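Local coordinates for regulator of nonsense transcripts 2 (Homo sapiens, PDB 4CEM), which acts as a factor of nonsense-mediated mRNA decay, represented here by its first MIF4G domain, probably a scaffold for protein interactions, at residues I178-V189 against L239-H250; L62-R70 against N104-F113. All coordinates share one frame; numbering follows the deposited sequence.

Contact 1. Residues I178-V189 against L239-H250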
loop_
_atom_site.group_PDB
_atom_site.type_symbol
_atom_site.label_atom_id
_atom_site.label_comp_id
_atom_site.label_asym_id
_atom_site.label_seq_id
_atom_site.Cartn_x
_atom_site.Cartn_y
_atom_site.Cartn_z
ATOM N N ILE A 178 -12.944 0.335 -0.464
ATOM C CA ILE A 178 -12.581 -1.032 -0.123
ATOM C C ILE A 178 -13.466 -1.572 1.006
ATOM O O ILE A 178 -13.987 -2.682 0.910
ATOM C CB ILE A 178 -11.098 -1.132 0.274
ATOM C CG1 ILE A 178 -10.203 -1.169 -0.976
ATOM C CG2 ILE A 178 -10.862 -2.368 1.130
ATOM C CD1 ILE A 178 -9.942 0.179 -1.610
ATOM N N ILE A 179 -13.640 -0.786 2.066
ATOM C CA ILE A 179 -14.541 -1.167 3.165
ATOM C C ILE A 179 -15.952 -1.462 2.655
ATOM O O ILE A 179 -16.555 -2.473 3.027
ATOM C CB ILE A 179 -14.596 -0.086 4.277
ATOM C CG1 ILE A 179 -13.616 -0.436 5.399
ATOM C CG2 ILE A 179 -15.995 0.040 4.862
ATOM C CD1 ILE A 179 -13.294 0.743 6.302
ATOM N N ASN A 180 -16.462 -0.587 1.793
ATOM C CA ASN A 180 -17.794 -0.752 1.221
ATOM C C ASN A 180 -17.848 -1.851 0.165
ATOM O O ASN A 180 -18.837 -2.583 0.076
ATOM C CB ASN A 180 -18.286 0.577 0.652
ATOM C CG ASN A 180 -18.509 1.616 1.735
ATOM O OD1 ASN A 180 -19.061 1.310 2.792
ATOM N ND2 ASN A 180 -18.077 2.849 1.484
ATOM N N ALA A 181 -16.783 -1.972 -0.622
ATOM C CA ALA A 181 -16.671 -3.050 -1.596
ATOM C C ALA A 181 -16.636 -4.424 -0.920
ATOM O O ALA A 181 -17.221 -5.378 -1.433
ATOM C CB ALA A 181 -15.433 -2.862 -2.460
ATOM N N ASP A 182 -15.963 -4.517 0.230
ATOM C CA ASP A 182 -15.693 -5.805 0.872
ATOM C C ASP A 182 -16.442 -6.003 2.190
ATOM O O ASP A 182 -15.875 -5.846 3.272
ATOM C CB ASP A 182 -14.190 -5.962 1.097
ATOM C CG ASP A 182 -13.436 -6.263 -0.179
ATOM O OD1 ASP A 182 -13.950 -5.960 -1.277
ATOM O OD2 ASP A 182 -12.322 -6.820 -0.086
ATOM N N ARG A 183 -17.721 -6.353 2.083
ATOM C CA ARG A 183 -18.547 -6.675 3.251
ATOM C C ARG A 183 -18.969 -8.142 3.279
ATOM O O ARG A 183 -19.073 -8.732 4.352
ATOM C CB ARG A 183 -19.775 -5.773 3.289
ATOM C CG ARG A 183 -19.436 -4.340 3.630
ATOM C CD ARG A 183 -20.685 -3.498 3.758
ATOM N NE ARG A 183 -20.358 -2.113 4.079
ATOM C CZ ARG A 183 -21.251 -1.137 4.212
ATOM N NH1 ARG A 183 -22.549 -1.380 4.052
ATOM N NH2 ARG A 183 -20.843 0.095 4.507
ATOM N N GLU A 184 -19.229 -8.714 2.104
ATOM C CA GLU A 184 -19.476 -10.150 1.961
ATOM C C GLU A 184 -18.253 -10.796 1.307
ATOM O O GLU A 184 -17.573 -11.625 1.917
ATOM C CB GLU A 184 -20.742 -10.411 1.127
ATOM C CG GLU A 184 -22.029 -10.578 1.936
ATOM C CD GLU A 184 -22.492 -9.303 2.627
ATOM O OE1 GLU A 184 -22.394 -8.212 2.022
ATOM O OE2 GLU A 184 -22.970 -9.393 3.778
ATOM N N SER A 185 -17.983 -10.406 0.063
ATOM C CA SER A 185 -16.788 -10.845 -0.647
ATOM C C SER A 185 -15.624 -9.989 -0.188
ATOM O O SER A 185 -15.622 -8.775 -0.394
ATOM C CB SER A 185 -16.954 -10.693 -2.164
ATOM O OG SER A 185 -17.969 -11.540 -2.673
ATOM N N HIS A 186 -14.636 -10.614 0.440
ATOM C CA HIS A 186 -13.454 -9.890 0.875
ATOM C C HIS A 186 -12.357 -10.077 -0.124
ATOM O O HIS A 186 -11.437 -10.866 0.076
ATOM C CB HIS A 186 -13.070 -10.305 2.284
ATOM C CG HIS A 186 -13.983 -9.727 3.333
ATOM N ND1 HIS A 186 -15.174 -10.270 3.633
ATOM C CD2 HIS A 186 -13.863 -8.582 4.115
ATOM C CE1 HIS A 186 -15.774 -9.527 4.582
ATOM N NE2 HIS A 186 -14.970 -8.495 4.874
ATOM N N THR A 187 -12.476 -9.339 -1.226
ATOM C CA THR A 187 -11.600 -9.476 -2.388
ATOM C C THR A 187 -10.372 -8.565 -2.330
ATOM O O THR A 187 -9.364 -8.833 -2.978
ATOM C CB THR A 187 -12.386 -9.188 -3.685
ATOM O OG1 THR A 187 -13.329 -8.135 -3.449
ATOM C CG2 THR A 187 -13.138 -10.427 -4.135
ATOM N N HIS A 188 -10.452 -7.496 -1.545
ATOM C CA HIS A 188 -9.347 -6.546 -1.420
ATOM C C HIS A 188 -8.488 -6.789 -0.194
ATOM O O HIS A 188 -7.713 -5.919 0.192
ATOM C CB HIS A 188 -9.889 -5.109 -1.392
ATOM C CG HIS A 188 -10.706 -4.723 -2.615
ATOM N ND1 HIS A 188 -12.051 -4.785 -2.640
ATOM C CD2 HIS A 188 -10.314 -4.234 -3.863
ATOM C CE1 HIS A 188 -12.496 -4.372 -3.842
ATOM N NE2 HIS A 188 -11.432 -4.036 -4.589
ATOM N N VAL A 189 -8.583 -7.968 0.421
ATOM C CA VAL A 189 -7.909 -8.209 1.706
ATOM C C VAL A 189 -6.414 -7.956 1.612
ATOM O O VAL A 189 -5.849 -7.230 2.438
ATOM C CB VAL A 189 -8.115 -9.640 2.229
ATOM C CG1 VAL A 189 -7.481 -9.790 3.601
ATOM C CG2 VAL A 189 -9.590 -9.964 2.307
ATOM N N LEU A 239 -11.418 2.751 10.306
ATOM C CA LEU A 239 -11.742 2.025 9.067
ATOM C C LEU A 239 -11.159 0.616 9.086
ATOM O O LEU A 239 -11.848 -0.357 8.774
ATOM C CB LEU A 239 -11.236 2.775 7.830
ATOM C CG LEU A 239 -11.935 4.089 7.472
ATOM C CD1 LEU A 239 -11.362 4.636 6.171
ATOM C CD2 LEU A 239 -13.449 3.926 7.365
ATOM N N LEU A 240 -9.894 0.510 9.473
ATOM C CA LEU A 240 -9.215 -0.782 9.481
ATOM C C LEU A 240 -9.863 -1.783 10.444
ATOM O O LEU A 240 -10.010 -2.953 10.102
ATOM C CB LEU A 240 -7.729 -0.599 9.801
ATOM C CG LEU A 240 -6.956 0.154 8.713
ATOM C CD1 LEU A 240 -5.631 0.664 9.256
ATOM C CD2 LEU A 240 -6.740 -0.730 7.493
ATOM N N LYS A 241 -10.256 -1.324 11.631
ATOM C CA LYS A 241 -10.923 -2.193 12.616
ATOM C C LYS A 241 -12.290 -2.625 12.127
ATOM O O LYS A 241 -12.677 -3.784 12.256
ATOM C CB LYS A 241 -11.053 -1.497 13.979
ATOM C CG LYS A 241 -9.996 -1.939 14.985
ATOM C CD LYS A 241 -9.404 -0.780 15.777
ATOM C CE LYS A 241 -8.237 -1.241 16.643
ATOM N NZ LYS A 241 -7.504 -0.089 17.233
ATOM N N GLU A 242 -13.009 -1.666 11.564
ATOM C CA GLU A 242 -14.311 -1.902 10.972
ATOM C C GLU A 242 -14.210 -2.905 9.822
ATOM O O GLU A 242 -15.053 -3.792 9.694
ATOM C CB GLU A 242 -14.865 -0.575 10.481
ATOM C CG GLU A 242 -16.327 -0.575 10.124
ATOM C CD GLU A 242 -16.709 0.726 9.459
ATOM O OE1 GLU A 242 -16.223 1.784 9.919
ATOM O OE2 GLU A 242 -17.471 0.691 8.472
ATOM N N TYR A 243 -13.181 -2.766 8.992
ATOM C CA TYR A 243 -12.902 -3.762 7.957
ATOM C C TYR A 243 -12.597 -5.097 8.608
ATOM O O TYR A 243 -13.129 -6.129 8.211
ATOM C CB TYR A 243 -11.709 -3.353 7.100
ATOM C CG TYR A 243 -11.433 -4.301 5.953
ATOM C CD1 TYR A 243 -12.024 -4.105 4.707
ATOM C CD2 TYR A 243 -10.576 -5.383 6.106
ATOM C CE1 TYR A 243 -11.774 -4.964 3.650
ATOM C CE2 TYR A 243 -10.314 -6.248 5.055
ATOM C CZ TYR A 243 -10.915 -6.038 3.827
ATOM O OH TYR A 243 -10.666 -6.896 2.776
ATOM N N PHE A 244 -11.723 -5.063 9.606
ATOM C CA PHE A 244 -11.323 -6.266 10.306
ATOM C C PHE A 244 -12.524 -6.969 10.927
ATOM O O PHE A 244 -12.619 -8.199 10.890
ATOM C CB PHE A 244 -10.301 -5.948 11.393
ATOM C CG PHE A 244 -9.945 -7.135 12.224
ATOM C CD1 PHE A 244 -9.147 -8.137 11.700
ATOM C CD2 PHE A 244 -10.442 -7.275 13.513
ATOM C CE1 PHE A 244 -8.824 -9.255 12.456
ATOM C CE2 PHE A 244 -10.125 -8.390 14.272
ATOM C CZ PHE A 244 -9.314 -9.384 13.742
ATOM N N THR A 245 -13.418 -6.182 11.519
ATOM C CA THR A 245 -14.690 -6.693 12.029
ATOM C C THR A 245 -15.473 -7.431 10.930
ATOM O O THR A 245 -15.841 -8.604 11.075
ATOM C CB THR A 245 -15.544 -5.540 12.572
ATOM O OG1 THR A 245 -14.908 -4.995 13.732
ATOM C CG2 THR A 245 -16.950 -6.018 12.919
ATOM N N SER A 246 -15.710 -6.727 9.829
ATOM C CA SER A 246 -16.355 -7.304 8.664
ATOM C C SER A 246 -15.674 -8.611 8.241
ATOM O O SER A 246 -16.344 -9.599 7.963
ATOM C CB SER A 246 -16.354 -6.288 7.515
ATOM O OG SER A 246 -16.323 -6.937 6.265
ATOM N N LEU A 247 -14.346 -8.615 8.206
ATOM C CA LEU A 247 -13.585 -9.789 7.766
ATOM C C LEU A 247 -13.740 -10.972 8.720
ATOM O O LEU A 247 -13.660 -12.129 8.302
ATOM C CB LEU A 247 -12.100 -9.435 7.620
ATOM C CG LEU A 247 -11.156 -10.554 7.166
ATOM C CD1 LEU A 247 -11.470 -10.988 5.742
ATOM C CD2 LEU A 247 -9.711 -10.099 7.285
ATOM N N THR A 248 -13.946 -10.678 10.001
ATOM C CA THR A 248 -14.074 -11.716 11.018
ATOM C C THR A 248 -15.476 -12.322 10.998
ATOM O O THR A 248 -15.638 -13.519 11.237
ATOM C CB THR A 248 -13.672 -11.182 12.411
ATOM O OG1 THR A 248 -12.316 -11.557 12.670
ATOM C CG2 THR A 248 -14.558 -11.740 13.516
ATOM N N LYS A 249 -16.480 -11.502 10.690
ATOM C CA LYS A 249 -17.805 -12.021 10.330
ATOM C C LYS A 249 -17.688 -13.056 9.210
ATOM O O LYS A 249 -18.148 -14.186 9.349
ATOM C CB LYS A 249 -18.746 -10.895 9.883
ATOM C CG LYS A 249 -19.759 -10.454 10.928
ATOM C CD LYS A 249 -19.123 -9.696 12.088
ATOM C CE LYS A 249 -20.169 -8.909 12.868
ATOM N NZ LYS A 249 -19.622 -8.316 14.120
ATOM N N HIS A 250 -17.056 -12.660 8.110
ATOM C CA HIS A 250 -16.889 -13.527 6.941
ATOM C C HIS A 250 -16.065 -14.758 7.251
ATOM O O HIS A 250 -16.187 -15.773 6.563
ATOM C CB HIS A 250 -16.297 -12.716 5.780
ATOM C CG HIS A 250 -16.183 -13.473 4.466
ATOM N ND1 HIS A 250 -17.132 -14.317 4.025
ATOM C CD2 HIS A 250 -15.192 -13.448 3.480
ATOM C CE1 HIS A 250 -16.759 -14.827 2.831
ATOM N NE2 HIS A 250 -15.574 -14.292 2.501
#
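Asp182 OD2, just past the end of helix 164-181, is reached by Tyr243 OH across the contact in a weak hydrogen bond (3.3 Å) and by the backbone N of His188 in a bond modelled too short for its length to be trusted. The other oxygen, Asp182 OD1, accepts from His188 ND1 at 2.6 Å; the carboxylate is met from above its plane, while the bond stays near the plane of the imidazole. Thr187 OG1 adds a weak bond to OD1. Tyr243 gets there with its ring anti to the backbone N (chi1 -176°), spanning from helix 230-259 into the loop. On the way its CE1 meets Ile178 CG2 at 3.7 Å, and Ile179 CG1 lies at the ring edge. Ile179 CD1 crosses Leu239 at about a right angle, 3.3 Å from its CB. The Tyr243 hydroxyl ends against Val189, whose CG2 also touches Leu247 CD1.

His186 directs its edge at the face of Tyr243, planes 80° apart in a T-shaped pair. Its NE2 and Ser246 OG are hydrogen-bonded, either possibly the donor, though the modelled separation is doubtfully short. Leu247 CA makes a CH-pi contact over a face of the same imidazole. His186 ND1 donates to Glu184 O (3.2 Å), the donor lying above the carbonyl plane. That oxygen also sits over the centre of the His250 ring, nearly parallel to His186 but slid so far that the two scarcely overlap.

This aromatic cluster of His186, Tyr243 and His250 joins the turn between helices 164-181 and 189-204 to helix 230-259 of the MIF4G helical domain. The helix face is mixed, polar at Ser246, apolar at Leu239 and Leu247. An ionised Asp182 would tend to stabilise positive charge on the His188 ring.

Contact 2. Residues L62-R70 against N104-F113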
loop_
_atom_site.group_PDB
_atom_site.type_symbol
_atom_site.label_atom_id
_atom_site.label_comp_id
_atom_site.label_asym_id
_atom_site.label_seq_id
_atom_site.Cartn_x
_atom_site.Cartn_y
_atom_site.Cartn_z
ATOM N N LEU A 62 9.862 6.810 -17.751
ATOM C CA LEU A 62 9.094 6.897 -16.509
ATOM C C LEU A 62 7.890 5.943 -16.439
ATOM O O LEU A 62 7.281 5.788 -15.374
ATOM C CB LEU A 62 8.617 8.336 -16.271
ATOM C CG LEU A 62 9.669 9.335 -15.786
ATOM C CD1 LEU A 62 9.143 10.770 -15.817
ATOM C CD2 LEU A 62 10.144 8.949 -14.388
ATOM N N LYS A 63 7.526 5.319 -17.554
ATOM C CA LYS A 63 6.416 4.369 -17.539
ATOM C C LYS A 63 6.814 3.026 -16.964
ATOM O O LYS A 63 5.955 2.282 -16.523
ATOM C CB LYS A 63 5.822 4.202 -18.938
ATOM C CG LYS A 63 5.142 5.472 -19.424
ATOM C CD LYS A 63 4.410 5.298 -20.745
ATOM C CE LYS A 63 3.273 6.314 -20.863
ATOM N NZ LYS A 63 3.110 6.835 -22.246
ATOM N N THR A 64 8.110 2.730 -16.941
ATOM C CA THR A 64 8.622 1.463 -16.416
ATOM C C THR A 64 9.699 1.713 -15.358
ATOM O O THR A 64 10.845 1.276 -15.497
ATOM C CB THR A 64 9.227 0.626 -17.556
ATOM O OG1 THR A 64 10.235 1.396 -18.231
ATOM C CG2 THR A 64 8.146 0.217 -18.554
ATOM N N ILE A 65 9.334 2.436 -14.303
ATOM C CA ILE A 65 10.297 2.797 -13.272
ATOM C C ILE A 65 10.723 1.550 -12.519
ATOM O O ILE A 65 9.900 0.732 -12.143
ATOM C CB ILE A 65 9.736 3.833 -12.280
ATOM C CG1 ILE A 65 9.564 5.181 -12.978
ATOM C CG2 ILE A 65 10.669 3.989 -11.083
ATOM C CD1 ILE A 65 8.796 6.200 -12.156
ATOM N N THR A 66 12.020 1.433 -12.291
ATOM C CA THR A 66 12.610 0.228 -11.744
ATOM C C THR A 66 13.772 0.573 -10.829
ATOM O O THR A 66 14.515 1.502 -11.106
ATOM C CB THR A 66 13.073 -0.653 -12.899
ATOM O OG1 THR A 66 11.997 -1.520 -13.256
ATOM C CG2 THR A 66 14.286 -1.462 -12.533
ATOM N N GLU A 67 13.918 -0.182 -9.740
ATOM C CA GLU A 67 14.925 0.107 -8.721
ATOM C C GLU A 67 16.318 0.213 -9.317
ATOM O O GLU A 67 17.076 1.104 -8.967
ATOM C CB GLU A 67 14.904 -0.947 -7.602
ATOM C CG GLU A 67 15.947 -0.746 -6.492
ATOM C CD GLU A 67 16.090 0.702 -6.006
ATOM O OE1 GLU A 67 15.079 1.365 -5.683
ATOM O OE2 GLU A 67 17.234 1.194 -5.941
ATOM N N GLN A 68 16.648 -0.674 -10.243
ATOM C CA GLN A 68 17.991 -0.668 -10.823
ATOM C C GLN A 68 18.193 0.475 -11.838
ATOM O O GLN A 68 19.253 0.569 -12.463
ATOM C CB GLN A 68 18.376 -2.045 -11.412
ATOM C CG GLN A 68 17.242 -2.894 -11.981
ATOM C CD GLN A 68 16.416 -3.603 -10.908
ATOM O OE1 GLN A 68 15.181 -3.532 -10.906
ATOM N NE2 GLN A 68 17.098 -4.289 -9.987
ATOM N N GLN A 69 17.191 1.343 -11.990
ATOM C CA GLN A 69 17.353 2.575 -12.765
ATOM C C GLN A 69 17.446 3.833 -11.903
ATOM O O GLN A 69 17.558 4.943 -12.437
ATOM C CB GLN A 69 16.201 2.751 -13.740
ATOM C CG GLN A 69 15.964 1.577 -14.655
ATOM C CD GLN A 69 14.878 1.876 -15.662
ATOM O OE1 GLN A 69 13.813 1.257 -15.640
ATOM N NE2 GLN A 69 15.129 2.854 -16.538
ATOM N N ARG A 70 17.399 3.669 -10.581
ATOM C CA ARG A 70 17.418 4.813 -9.668
ATOM C C ARG A 70 18.452 5.846 -10.079
ATOM O O ARG A 70 18.138 7.031 -10.192
ATOM C CB ARG A 70 17.686 4.380 -8.225
ATOM C CG ARG A 70 17.753 5.546 -7.240
ATOM C CD ARG A 70 18.029 5.068 -5.833
ATOM N NE ARG A 70 16.874 4.337 -5.318
ATOM C CZ ARG A 70 16.059 4.756 -4.349
ATOM N NH1 ARG A 70 16.252 5.920 -3.721
ATOM N NH2 ARG A 70 15.038 3.984 -4.001
ATOM N N ASN A 104 9.848 2.592 -3.818
ATOM C CA ASN A 104 10.821 3.541 -3.278
ATOM C C ASN A 104 11.539 4.332 -4.360
ATOM O O ASN A 104 11.771 5.521 -4.189
ATOM C CB ASN A 104 11.853 2.843 -2.392
ATOM C CG ASN A 104 11.316 2.504 -1.002
ATOM O OD1 ASN A 104 10.384 3.140 -0.500
ATOM N ND2 ASN A 104 11.928 1.505 -0.364
ATOM N N CYS A 105 11.894 3.687 -5.467
ATOM C CA CYS A 105 12.521 4.402 -6.580
ATOM C C CYS A 105 11.575 5.456 -7.152
ATOM O O CYS A 105 11.964 6.613 -7.333
ATOM C CB CYS A 105 12.950 3.444 -7.689
ATOM S SG CYS A 105 13.761 4.273 -9.077
ATOM N N ALA A 106 10.332 5.065 -7.417
ATOM C CA ALA A 106 9.342 6.002 -7.953
ATOM C C ALA A 106 9.196 7.221 -7.039
ATOM O O ALA A 106 9.154 8.368 -7.513
ATOM C CB ALA A 106 8.002 5.315 -8.138
ATOM N N VAL A 107 9.144 6.972 -5.731
ATOM C CA VAL A 107 8.983 8.044 -4.753
ATOM C C VAL A 107 10.213 8.945 -4.786
ATOM O O VAL A 107 10.099 10.172 -4.681
ATOM C CB VAL A 107 8.751 7.484 -3.319
ATOM C CG1 VAL A 107 8.774 8.596 -2.281
ATOM C CG2 VAL A 107 7.429 6.733 -3.246
ATOM N N HIS A 108 11.387 8.337 -4.942
ATOM C CA HIS A 108 12.624 9.107 -5.081
ATOM C C HIS A 108 12.554 10.024 -6.266
ATOM O O HIS A 108 12.927 11.189 -6.163
ATOM C CB HIS A 108 13.847 8.180 -5.170
ATOM C CG HIS A 108 15.102 8.853 -5.695
ATOM N ND1 HIS A 108 15.896 9.619 -4.921
ATOM C CD2 HIS A 108 15.691 8.829 -6.956
ATOM C CE1 HIS A 108 16.928 10.074 -5.648
ATOM N NE2 HIS A 108 16.803 9.588 -6.896
ATOM N N LEU A 109 12.082 9.510 -7.406
ATOM C CA LEU A 109 11.976 10.321 -8.622
ATOM C C LEU A 109 10.912 11.382 -8.445
ATOM O O LEU A 109 11.100 12.508 -8.886
ATOM C CB LEU A 109 11.673 9.477 -9.864
ATOM C CG LEU A 109 12.833 8.604 -10.365
ATOM C CD1 LEU A 109 12.395 7.683 -11.500
ATOM C CD2 LEU A 109 14.035 9.448 -10.774
ATOM N N CYS A 110 9.808 11.029 -7.790
ATOM C CA CYS A 110 8.765 12.013 -7.501
ATOM C C CYS A 110 9.289 13.170 -6.630
ATOM O O CYS A 110 8.844 14.312 -6.777
ATOM C CB CYS A 110 7.550 11.353 -6.846
ATOM S SG CYS A 110 6.542 10.325 -7.944
ATOM N N SER A 111 10.253 12.881 -5.754
ATOM C CA SER A 111 10.843 13.905 -4.886
ATOM C C SER A 111 11.777 14.833 -5.643
ATOM O O SER A 111 11.851 16.022 -5.335
ATOM C CB SER A 111 11.591 13.269 -3.710
ATOM O OG SER A 111 10.719 12.473 -2.927
ATOM N N LEU A 112 12.507 14.308 -6.623
ATOM C CA LEU A 112 13.364 15.171 -7.437
ATOM C C LEU A 112 12.504 16.119 -8.289
ATOM O O LEU A 112 12.828 17.294 -8.434
ATOM C CB LEU A 112 14.307 14.353 -8.318
ATOM C CG LEU A 112 15.338 13.440 -7.644
ATOM C CD1 LEU A 112 16.060 12.623 -8.704
ATOM C CD2 LEU A 112 16.327 14.238 -6.813
ATOM N N PHE A 113 11.404 15.610 -8.835
ATOM C CA PHE A 113 10.444 16.443 -9.575
ATOM C C PHE A 113 9.883 17.524 -8.669
ATOM O O PHE A 113 9.962 18.709 -8.972
ATOM C CB PHE A 113 9.280 15.601 -10.118
ATOM C CG PHE A 113 9.490 15.091 -11.517
ATOM C CD1 PHE A 113 9.301 15.931 -12.611
ATOM C CD2 PHE A 113 9.864 13.775 -11.747
ATOM C CE1 PHE A 113 9.482 15.469 -13.902
ATOM C CE2 PHE A 113 10.050 13.306 -13.038
ATOM C CZ PHE A 113 9.858 14.155 -14.117
#
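Arg70 crosses helix 103-116 at Cys105 and His108, starting with CB, which lies 4.0 Å from Cys105 SG. CG, anti to the backbone N (chi1 178°), passes His108 CD2 at 3.9 Å. The chain then bends at chi3 (-69°), turning the guanidinium back toward Glu67. There the grip is side-on: NE donates to Glu67 OE2 at 3.2 Å and NH2 to OE1 at 3.1 Å, each oxygen using its syn lone pair. The NH2 bond lies in the guanidinium plane and is nearly straight (165°), the main link of a salt bridge that fixes the rotation of the group. Asn104 CB lies at the edge of the guanidinium, 3.7 Å from NH2, and NH1 rests 3.6 Å from His108 CB. The imidazole of His108 is itself tied through NE2 to Ser74 OG on helix 70-79.

Beside this charged patch the packing is apolar. Ile65 sets CG2 against Cys105 SG (3.7 Å), and its CD1 meets Leu109 CD1 tip to tip. Leu62 divides its methyls, CD2 going to Leu109 and CD1 to the ring of Phe113, 3.9 Å from CZ. Phe113 continues into further aromatic packing, edge-to-face with Phe77 and stacked with Phe120. No clear hydrogen bond joins the two segments directly, although Glu67 N is bonded to Asp102 OD1 next to them.

A connection between helices 52-61 and 70-79 is thereby laid along a later helix, with Leu62 and Ile65 packed inward and the Glu67-Arg70 ion pair to the side, over Cys105 and His108, as befits the antiparallel helical-hairpin build of a MIF4G domain, a HEAT-like alpha solenoid.

From the N terminus, the long helix 6-33 precedes contact 2, where the connection 62-70 meets helix 103-116 and closes a loop containing helices 70-79 and 86-95. The chain runs on through helices 120-137 and 143-158 before contact 1 opens at the end of helix 164-181; that loop, with helices 189-204 and 209-218, closes on helix 230-259. The two are in series, neither nested nor crossed, on opposite sides of the chain's centre, with contact centres about 32 Å apart. Helix 143-158 bridges them: Phe152 packs on Ala106 of contact 2, Leu146 on Ile178 and His188 of contact 1.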